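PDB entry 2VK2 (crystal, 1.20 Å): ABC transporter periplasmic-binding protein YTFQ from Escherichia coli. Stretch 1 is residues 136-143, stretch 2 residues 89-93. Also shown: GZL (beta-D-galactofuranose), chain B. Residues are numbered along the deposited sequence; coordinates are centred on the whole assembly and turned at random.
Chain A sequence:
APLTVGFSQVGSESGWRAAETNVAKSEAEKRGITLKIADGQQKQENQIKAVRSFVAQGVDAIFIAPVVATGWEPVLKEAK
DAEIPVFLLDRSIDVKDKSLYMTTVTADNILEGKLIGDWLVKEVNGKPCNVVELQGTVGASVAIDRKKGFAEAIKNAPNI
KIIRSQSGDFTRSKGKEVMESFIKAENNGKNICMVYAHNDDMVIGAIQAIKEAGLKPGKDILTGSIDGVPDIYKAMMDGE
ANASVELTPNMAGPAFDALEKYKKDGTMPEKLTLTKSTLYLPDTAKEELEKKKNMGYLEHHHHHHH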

# COMPACT_ATOMS: atom_id res chain seq x y z
N GLY A 136 1.42 6.42 5.89
CA GLY A 136 0.15 6.22 5.22
C GLY A 136 -1.00 6.64 6.11
O GLY A 136 -0.81 7.15 7.22
N THR A 137 -2.21 6.41 5.61
CA THR A 137 -3.45 6.71 6.32
C THR A 137 -3.42 6.20 7.75
O THR A 137 -3.08 5.04 8.00
CB THR A 137 -4.62 6.07 5.57
OG1 THR A 137 -4.69 6.62 4.25
CG2 THR A 137 -5.95 6.30 6.29
N VAL A 138 -3.77 7.07 8.69
CA VAL A 138 -3.78 6.72 10.11
C VAL A 138 -4.76 5.57 10.33
O VAL A 138 -5.91 5.63 9.90
CB VAL A 138 -4.15 7.92 11.00
CG1 VAL A 138 -4.31 7.50 12.45
CG2 VAL A 138 -3.11 9.02 10.87
N GLY A 139 -4.28 4.50 10.97
CA GLY A 139 -5.11 3.34 11.26
C GLY A 139 -5.07 2.24 10.22
O GLY A 139 -5.54 1.13 10.48
N ALA A 140 -4.53 2.52 9.04
CA ALA A 140 -4.37 1.50 8.01
C ALA A 140 -3.35 0.48 8.48
O ALA A 140 -2.28 0.85 8.95
CB ALA A 140 -3.91 2.13 6.70
N SER A 141 -3.67 -0.81 8.37
CA SER A 141 -2.75 -1.85 8.83
C SER A 141 -1.39 -1.69 8.17
O SER A 141 -0.35 -1.87 8.81
CB SER A 141 -3.30 -3.25 8.54
OG SER A 141 -3.29 -3.54 7.14
N VAL A 142 -1.40 -1.34 6.89
CA VAL A 142 -0.18 -1.22 6.10
C VAL A 142 0.71 -0.07 6.59
O VAL A 142 1.94 -0.18 6.52
CB VAL A 142 -0.49 -1.08 4.59
CG1 VAL A 142 -1.13 -2.36 4.07
CG2 VAL A 142 -1.37 0.12 4.31
N ALA A 143 0.11 1.01 7.08
CA ALA A 143 0.88 2.13 7.63
C ALA A 143 1.51 1.73 8.96
O ALA A 143 2.69 1.98 9.20
CB ALA A 143 -0.00 3.35 7.81
C6 GZL B . -1.04 -1.49 -0.03
C5 GZL B . -1.86 -0.49 0.35
C4 GZL B . -1.55 0.98 0.12
C3 GZL B . -0.48 1.42 -0.85
C2 GZL B . -0.94 2.40 -1.61
O6 GZL B . -1.35 -2.77 0.22
O5 GZL B . -2.96 -0.77 1.05
O4 GZL B . -2.72 1.66 -0.35
O3 GZL B . 0.75 0.92 -0.84
C1 GZL B . -2.38 2.65 -1.33
O2 GZL B . -0.28 3.11 -2.53
O1 GZL B . -2.60 3.95 -0.81
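Stretch 2 89-93: LDRSI

Stretch 1 opens as a loop, folds through a type II beta turn from Thr-137 to Ala-140, closed by Ala-140 N to Thr-137 O at 3.1 Å, and enters a helix at Ser-141, with Ala-140 as N-cap. Gly-139, at phi/psi 93/-13, holds a turn position where a CB would jam against the preceding carbonyl oxygen. Stretch 2 has an extended Leu-89, then a kink at Asp-90 (phi/psi 68/-21), across which Arg-91 N makes a weak 2.8 Å hydrogen bond to Leu-89 O; from Arg-91 to Ile-93 the chain is extended again. The two backbones come nearest at Ser-141 and Ser-92, with CA atoms 5.6 Å apart, and together the stretches bury 254 Å². The order of contacts is reversed: Asp-90 meets Val-142, while Ser-92 meets Ser-141.

The direct polar link lies at this point: Ser-92 N donates to Ser-141 OG at 2.8 Å and a nearly straight 168°. The chi1 of Ser-141 is p, and its OG also rests 3.6 Å from Arg-91 CA. A water joins the same residues by their backbones, donating to Ser-92 O (2.8 Å) and accepting from Ser-141 N (3.0 Å), a helix-start amide.

Arg-91 (m, t, t) runs extended along stretch 1. Ala-140 CB lies 3.8 Å from its NH1, and Val-142 CG2 3.7 Å from its NE; both methyls approach the guanidinium obliquely. Val-142 CG1 packs 3.3 Å from Asp-90 O. A second water accepts from Arg-91 NH2 at 3.0 Å and is hydrogen-bonded to Thr-137 OG1 at 2.8 Å, linking the guanidinium to the start of the turn.

The galactofuranose binds beside this contact. Arg-91 NE donates to sugar O5 (2.9 Å) and Arg-91 NH2 to sugar O4 (3.0 Å), while sugar O5 donates to Asp-90 OD1 (2.7 Å) and sugar O6 to Asp-90 O (2.8 Å).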

# COMPACT_ATOMS: atom_id res chain seq x y z
N LEU A 89 -8.53 -7.56 0.77
CA LEU A 89 -7.43 -7.25 -0.20
C LEU A 89 -6.61 -6.09 0.32
O LEU A 89 -7.11 -5.08 0.68
CB LEU A 89 -8.04 -6.87 -1.56
CG LEU A 89 -8.59 -8.00 -2.47
CD1 LEU A 89 -9.68 -8.90 -1.85
CD2 LEU A 89 -9.08 -7.33 -3.77
N ASP A 90 -5.30 -6.37 0.31
CA ASP A 90 -4.22 -5.36 0.41
C ASP A 90 -4.05 -4.62 1.74
O ASP A 90 -2.99 -4.14 2.02
CB ASP A 90 -4.23 -4.41 -0.83
CG ASP A 90 -5.15 -3.22 -0.70
OD1 ASP A 90 -4.98 -2.40 0.15
OD2 ASP A 90 -6.04 -3.08 -1.54
N ARG A 91 -5.09 -4.60 2.55
CA ARG A 91 -4.98 -4.22 4.01
C ARG A 91 -5.69 -5.27 4.86
O ARG A 91 -6.50 -5.97 4.38
CB ARG A 91 -5.59 -2.84 4.26
CG ARG A 91 -4.92 -1.72 3.38
CD ARG A 91 -5.37 -0.35 3.80
NE ARG A 91 -4.74 0.65 2.86
CZ ARG A 91 -5.12 1.90 2.73
NH1 ARG A 91 -6.01 2.46 3.51
NH2 ARG A 91 -4.59 2.65 1.79
N SER A 92 -5.30 -5.26 6.12
CA SER A 92 -5.78 -6.24 7.07
C SER A 92 -6.67 -5.60 8.13
O SER A 92 -6.71 -4.38 8.28
CB SER A 92 -4.59 -6.93 7.75
OG SER A 92 -3.82 -7.67 6.82
N ILE A 93 -7.40 -6.45 8.85
CA ILE A 93 -8.23 -5.99 9.96
C ILE A 93 -7.78 -6.64 11.25
O ILE A 93 -7.13 -7.68 11.25
CB ILE A 93 -9.74 -6.24 9.70
CG1 ILE A 93 -10.07 -7.74 9.68
CG2 ILE A 93 -10.17 -5.57 8.39
CD1 ILE A 93 -11.55 -8.03 9.48
O HOH W 1 -6.05 5.21 2.30
O HOH W 2 -6.40 -1.68 7.44